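Local atomic coordinates of DNA polymerase (Pyrobaculum calidifontis, PDB entry 5MDN), a protein that probably extends DNA chains by adding deoxyribonucleotides from their triphosphates, releasing diphosphate, as a family B DNA polymerase. Residues W4-T9 with F22-E27; R29-V34 with P143-E148. One frame throughout, in Å; residues are numbered along the deposited sequence.

Contact 1 (W4-T9 with F22-E27); sequences WPLDAT and FGVDGE. With MG (magnesium ion), chain C.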
loop_
_atom_site.group_PDB
_atom_site.type_symbol
_atom_site.label_atom_id
_atom_site.label_comp_id
_atom_site.label_asym_id
_atom_site.label_seq_id
_atom_site.Cartn_x
_atom_site.Cartn_y
_atom_site.Cartn_z
ATOM N N TRP A 4 12.455 -5.356 20.988
ATOM C CA TRP A 4 11.402 -4.775 20.147
ATOM C C TRP A 4 11.921 -3.673 19.226
ATOM O O TRP A 4 11.971 -2.505 19.631
ATOM C CB TRP A 4 10.266 -4.210 21.005
ATOM C CG TRP A 4 9.108 -3.697 20.198
ATOM C CD1 TRP A 4 8.969 -2.437 19.680
ATOM C CD2 TRP A 4 7.933 -4.415 19.821
ATOM N NE1 TRP A 4 7.783 -2.332 19.001
ATOM C CE2 TRP A 4 7.127 -3.532 19.072
ATOM C CE3 TRP A 4 7.481 -5.717 20.041
ATOM C CZ2 TRP A 4 5.898 -3.912 18.545
ATOM C CZ3 TRP A 4 6.262 -6.092 19.516
ATOM C CH2 TRP A 4 5.488 -5.196 18.773
ATOM N N PRO A 5 12.282 -3.985 17.979
ATOM C CA PRO A 5 12.884 -2.964 17.106
ATOM C C PRO A 5 11.826 -2.089 16.444
ATOM O O PRO A 5 10.822 -2.587 15.930
ATOM C CB PRO A 5 13.648 -3.794 16.064
ATOM C CG PRO A 5 13.740 -5.176 16.649
ATOM C CD PRO A 5 12.477 -5.334 17.435
ATOM N N LEU A 6 12.056 -0.775 16.467
ATOM C CA LEU A 6 11.251 0.193 15.725
ATOM C C LEU A 6 11.861 0.541 14.369
ATOM O O LEU A 6 11.185 0.454 13.339
ATOM C CB LEU A 6 11.072 1.474 16.548
ATOM C CG LEU A 6 9.835 1.612 17.434
ATOM C CD1 LEU A 6 9.976 2.822 18.340
ATOM C CD2 LEU A 6 8.580 1.732 16.582
ATOM N N ASP A 7 13.130 0.947 14.358
ATOM C CA ASP A 7 13.783 1.452 13.160
ATOM C C ASP A 7 15.217 0.943 13.117
ATOM O O ASP A 7 15.822 0.661 14.156
ATOM C CB ASP A 7 13.768 2.988 13.124
ATOM C CG ASP A 7 14.158 3.543 11.774
ATOM O OD1 ASP A 7 14.095 2.788 10.783
ATOM O OD2 ASP A 7 14.528 4.733 11.706
ATOM N N ALA A 8 15.752 0.818 11.904
ATOM C CA ALA A 8 17.123 0.375 11.698
ATOM C C ALA A 8 17.807 1.268 10.675
ATOM O O ALA A 8 17.206 1.643 9.665
ATOM C CB ALA A 8 17.167 -1.084 11.233
ATOM N N THR A 9 19.072 1.598 10.940
ATOM C CA THR A 9 19.884 2.438 10.067
ATOM C C THR A 9 21.298 1.873 10.029
ATOM O O THR A 9 21.599 0.857 10.663
ATOM C CB THR A 9 19.915 3.901 10.540
ATOM O OG1 THR A 9 20.562 3.980 11.818
ATOM C CG2 THR A 9 18.510 4.484 10.644
ATOM N N PHE A 22 17.056 0.768 16.596
ATOM C CA PHE A 22 16.387 1.526 17.645
ATOM C C PHE A 22 15.134 0.784 18.102
ATOM O O PHE A 22 14.385 0.250 17.278
ATOM C CB PHE A 22 16.013 2.926 17.150
ATOM C CG PHE A 22 17.178 3.715 16.608
ATOM C CD1 PHE A 22 17.605 3.542 15.301
ATOM C CD2 PHE A 22 17.842 4.631 17.407
ATOM C CE1 PHE A 22 18.672 4.264 14.800
ATOM C CE2 PHE A 22 18.912 5.356 16.912
ATOM C CZ PHE A 22 19.326 5.173 15.607
ATOM N N GLY A 23 14.904 0.764 19.408
ATOM C CA GLY A 23 13.790 0.007 19.937
ATOM C C GLY A 23 13.472 0.350 21.376
ATOM O O GLY A 23 13.913 1.373 21.901
ATOM N N VAL A 24 12.695 -0.530 22.008
ATOM C CA VAL A 24 12.126 -0.307 23.337
ATOM C C VAL A 24 12.459 -1.513 24.206
ATOM O O VAL A 24 11.834 -2.571 24.069
ATOM C CB VAL A 24 10.608 -0.088 23.284
ATOM C CG1 VAL A 24 10.046 0.063 24.689
ATOM C CG2 VAL A 24 10.273 1.133 22.437
ATOM N N ASP A 25 13.398 -1.341 25.135
ATOM C CA ASP A 25 13.872 -2.459 25.941
ATOM C C ASP A 25 12.761 -2.981 26.857
ATOM O O ASP A 25 11.647 -2.453 26.907
ATOM C CB ASP A 25 15.099 -2.053 26.755
ATOM C CG ASP A 25 14.782 -1.040 27.833
ATOM O OD1 ASP A 25 13.667 -0.475 27.828
ATOM O OD2 ASP A 25 15.647 -0.831 28.707
ATOM N N GLY A 26 13.082 -4.048 27.592
ATOM C CA GLY A 26 12.124 -4.667 28.491
ATOM C C GLY A 26 11.645 -3.783 29.620
ATOM O O GLY A 26 10.562 -4.022 30.164
ATOM N N GLU A 27 12.424 -2.774 29.993
ATOM C CA GLU A 27 12.034 -1.856 31.052
ATOM C C GLU A 27 11.341 -0.607 30.520
ATOM O O GLU A 27 11.112 0.338 31.283
ATOM C CB GLU A 27 13.255 -1.477 31.894
ATOM C CG GLU A 27 13.978 -2.689 32.476
ATOM C CD GLU A 27 15.062 -2.309 33.466
ATOM O OE1 GLU A 27 14.757 -1.568 34.424
ATOM O OE2 GLU A 27 16.213 -2.762 33.295
HETATM MG MG MG C . 13.871 3.834 8.513
#
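Four backbone hydrogen bonds hold strand 5-9 against the end of strand 17-24, their short axes running at 171°, nearly antiparallel. Val24 N reaches Trp4 O at 3.2 Å, in the plane of that carbonyl. Phe22 N donates to Asp7 O at 2.7 Å, almost along the C=O axis. Between these, Phe22 O takes two donors: Leu6 N lies 2.7 Å away in the carbonyl plane, whereas Asp7 N comes to the same Phe22 O at 3.3 Å from above the plane. Two consecutive residues facing one partner define a classic beta bulge.

The side-chain contacts are lighter. Phe22 turns its ring edge to strand 5-9, with Asp7 O near the ring plane and Thr9 OG1 3.5 Å from Phe22 CE1, the Thr9 and Phe22 side chains crossing at about a right angle. At the other end the apolar Leu6 CD1 meets Val24 CG2 tip to tip at 4.4 Å.

Metal binding is the third component. Asp7 CG stands anti to its own backbone N (chi1 -167°), and OD1 binds magnesium at 2.5 Å, while OD2 accepts a hydrogen bond from Gly272 N. Asp363 also binds this ion. The chemistry implies that a bulged hairpin holds the backbone of the metal-binding Asp7, whose carboxylate is probably further oriented by Gly272, and the cation probably favours its ionised form.

Contact 2 (R29-V34 with P143-E148); sequences RRVVLV and PLPLYE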
loop_
_atom_site.group_PDB
_atom_site.type_symbol
_atom_site.label_atom_id
_atom_site.label_comp_id
_atom_site.label_asym_id
_atom_site.label_seq_id
_atom_site.Cartn_x
_atom_site.Cartn_y
_atom_site.Cartn_z
ATOM N N ARG A 29 12.128 1.758 28.013
ATOM C CA ARG A 29 12.866 2.964 27.664
ATOM C C ARG A 29 13.530 2.778 26.309
ATOM O O ARG A 29 13.944 1.673 25.947
ATOM C CB ARG A 29 13.926 3.310 28.718
ATOM C CG ARG A 29 14.781 2.129 29.104
ATOM C CD ARG A 29 15.972 2.502 29.959
ATOM N NE ARG A 29 17.021 1.494 29.838
ATOM C CZ ARG A 29 18.323 1.759 29.847
ATOM N NH1 ARG A 29 18.747 3.008 29.979
ATOM N NH2 ARG A 29 19.201 0.771 29.729
ATOM N N ARG A 30 13.631 3.874 25.563
ATOM C CA ARG A 30 14.074 3.819 24.176
ATOM C C ARG A 30 15.596 3.761 24.132
ATOM O O ARG A 30 16.272 4.647 24.661
ATOM C CB ARG A 30 13.556 5.025 23.394
ATOM C CG ARG A 30 12.085 4.943 22.982
ATOM C CD ARG A 30 11.140 5.149 24.164
ATOM N NE ARG A 30 9.736 5.011 23.786
ATOM C CZ ARG A 30 8.927 4.064 24.250
ATOM N NH1 ARG A 30 9.383 3.170 25.115
ATOM N NH2 ARG A 30 7.664 4.011 23.851
ATOM N N VAL A 31 16.134 2.719 23.496
ATOM C CA VAL A 31 17.569 2.483 23.423
ATOM C C VAL A 31 17.939 2.189 21.974
ATOM O O VAL A 31 17.082 2.089 21.097
ATOM C CB VAL A 31 18.029 1.327 24.338
ATOM C CG1 VAL A 31 17.622 1.588 25.781
ATOM C CG2 VAL A 31 17.458 0.006 23.847
ATOM N N VAL A 32 19.241 2.061 21.733
ATOM C CA VAL A 32 19.768 1.769 20.405
ATOM C C VAL A 32 20.831 0.685 20.534
ATOM O O VAL A 32 21.739 0.788 21.369
ATOM C CB VAL A 32 20.339 3.030 19.720
ATOM C CG1 VAL A 32 21.278 3.784 20.653
ATOM C CG2 VAL A 32 21.042 2.663 18.421
ATOM N N LEU A 33 20.711 -0.360 19.717
ATOM C CA LEU A 33 21.656 -1.465 19.689
ATOM C C LEU A 33 22.532 -1.337 18.453
ATOM O O LEU A 33 22.050 -0.983 17.373
ATOM C CB LEU A 33 20.934 -2.816 19.696
ATOM C CG LEU A 33 20.631 -3.443 21.060
ATOM C CD1 LEU A 33 19.788 -2.528 21.931
ATOM C CD2 LEU A 33 19.951 -4.793 20.881
ATOM N N VAL A 34 23.820 -1.633 18.612
ATOM C CA VAL A 34 24.799 -1.397 17.561
ATOM C C VAL A 34 25.632 -2.651 17.323
ATOM O O VAL A 34 25.894 -3.437 18.239
ATOM C CB VAL A 34 25.691 -0.182 17.915
ATOM C CG1 VAL A 34 26.832 -0.577 18.846
ATOM C CG2 VAL A 34 26.199 0.477 16.666
ATOM N N PRO A 143 21.203 11.292 23.061
ATOM C CA PRO A 143 20.414 11.122 24.290
ATOM C C PRO A 143 20.092 9.674 24.619
ATOM O O PRO A 143 19.701 9.394 25.760
ATOM C CB PRO A 143 19.135 11.917 23.994
ATOM C CG PRO A 143 18.984 11.820 22.512
ATOM C CD PRO A 143 20.373 11.719 21.920
ATOM N N LEU A 144 20.240 8.753 23.664
ATOM C CA LEU A 144 19.808 7.363 23.779
ATOM C C LEU A 144 20.915 6.498 24.374
ATOM O O LEU A 144 22.088 6.665 24.026
ATOM C CB LEU A 144 19.413 6.804 22.415
ATOM C CG LEU A 144 18.347 7.561 21.624
ATOM C CD1 LEU A 144 18.327 7.086 20.180
ATOM C CD2 LEU A 144 16.985 7.381 22.272
ATOM N N PRO A 145 20.565 5.585 25.276
ATOM C CA PRO A 145 21.541 4.586 25.730
ATOM C C PRO A 145 21.958 3.679 24.581
ATOM O O PRO A 145 21.119 3.118 23.872
ATOM C CB PRO A 145 20.781 3.812 26.814
ATOM C CG PRO A 145 19.664 4.713 27.237
ATOM C CD PRO A 145 19.298 5.516 26.024
ATOM N N LEU A 146 23.267 3.532 24.405
ATOM C CA LEU A 146 23.828 2.680 23.368
ATOM C C LEU A 146 24.225 1.326 23.946
ATOM O O LEU A 146 24.628 1.218 25.106
ATOM C CB LEU A 146 25.040 3.350 22.718
ATOM C CG LEU A 146 25.746 2.625 21.571
ATOM C CD1 LEU A 146 24.803 2.426 20.394
ATOM C CD2 LEU A 146 26.994 3.385 21.140
ATOM N N TYR A 147 24.106 0.292 23.116
ATOM C CA TYR A 147 24.424 -1.075 23.505
ATOM C C TYR A 147 25.172 -1.756 22.371
ATOM O O TYR A 147 24.729 -1.705 21.219
ATOM C CB TYR A 147 23.157 -1.879 23.830
ATOM C CG TYR A 147 22.531 -1.596 25.177
ATOM C CD1 TYR A 147 21.794 -0.440 25.396
ATOM C CD2 TYR A 147 22.658 -2.500 26.225
ATOM C CE1 TYR A 147 21.213 -0.185 26.624
ATOM C CE2 TYR A 147 22.083 -2.254 27.456
ATOM C CZ TYR A 147 21.361 -1.095 27.651
ATOM O OH TYR A 147 20.785 -0.847 28.875
ATOM N N GLU A 148 26.300 -2.384 22.690
ATOM C CA GLU A 148 27.009 -3.218 21.729
ATOM C C GLU A 148 26.414 -4.617 21.777
ATOM O O GLU A 148 26.431 -5.264 22.827
ATOM C CB GLU A 148 28.504 -3.286 22.039
ATOM C CG GLU A 148 29.341 -2.143 21.504
ATOM C CD GLU A 148 30.826 -2.370 21.736
ATOM O OE1 GLU A 148 31.173 -3.149 22.650
ATOM O OE2 GLU A 148 31.643 -1.780 20.998
#
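Three main-chain hydrogen bonds form the first shell between parallel strands 30-34 and 144-148. Val32 donates through N to Pro145 O at 3.0 Å and accepts through O from Tyr147 N, also at 3.0 Å; Val34 N then reaches Tyr147 O at 2.8 Å. Val32 thus bonds to the residues before and after Leu146, the evidence for a parallel pairing of Val32 with Leu146, Leu33 with Tyr147 and Val34 with Glu148. All three donors lie nearly along the C=O axis, although the Tyr147 N-H...O bond is bent to 131°.

Side chains fill both faces of this pair. On the face of Val32, Leu146 and Val34, Leu146 CD1 wedges between the two valines, 3.8 Å from Val32 CG1 and 3.7 Å from Val34 CB. On the other face, Leu33 CD1 packs obliquely on Tyr147 CB at 3.9 Å. Val31 CG1 lies over the centre of the Arg29 guanidinium, 4.0 Å above its plane, and also touches Pro145. That guanidinium stands 75° from the Tyr147 ring plane, with NH2 at the hydroxyl edge of the ring.

Further out, salt bridges anchor the polar ends: Arg29 to Asp25, Arg30 to Asp225, and Glu148 to both Arg136 and Arg36. The pair forms the parallel junction of an otherwise antiparallel five-stranded sheet. Strand 17-24 flanks strand 30-35, bonding Val31 and Leu33 through Gly23 and Val21, while strand 131-141 flanks strand 144-155, with backbone hydrogen bonds between Leu146 and both Ala138 and Gly139.

Contacts 1 and 2 belong to one mixed sheet, ordered 5-12, 17-24, 30-35, 144-155, 131-141, and their centres lie 8 Å apart. Strands 17-24 and 30-35, adjacent in both sequence and sheet, join them: Gly23 O and Val31 N are 3.0 Å apart, a probable hydrogen bond. Phe22, whose ring edge serves contact 1, extends CE2 to within 3.8 Å of Val32 CG2 and CD2 to within 3.7 Å of Leu144 CD1, so one ring packs against both strands of contact 2. The magnesium held by Asp7 and Asp363 lies at contact 1; the Val32 side chain is about 9 Å from that of Asp7 and about 12 Å from that ion.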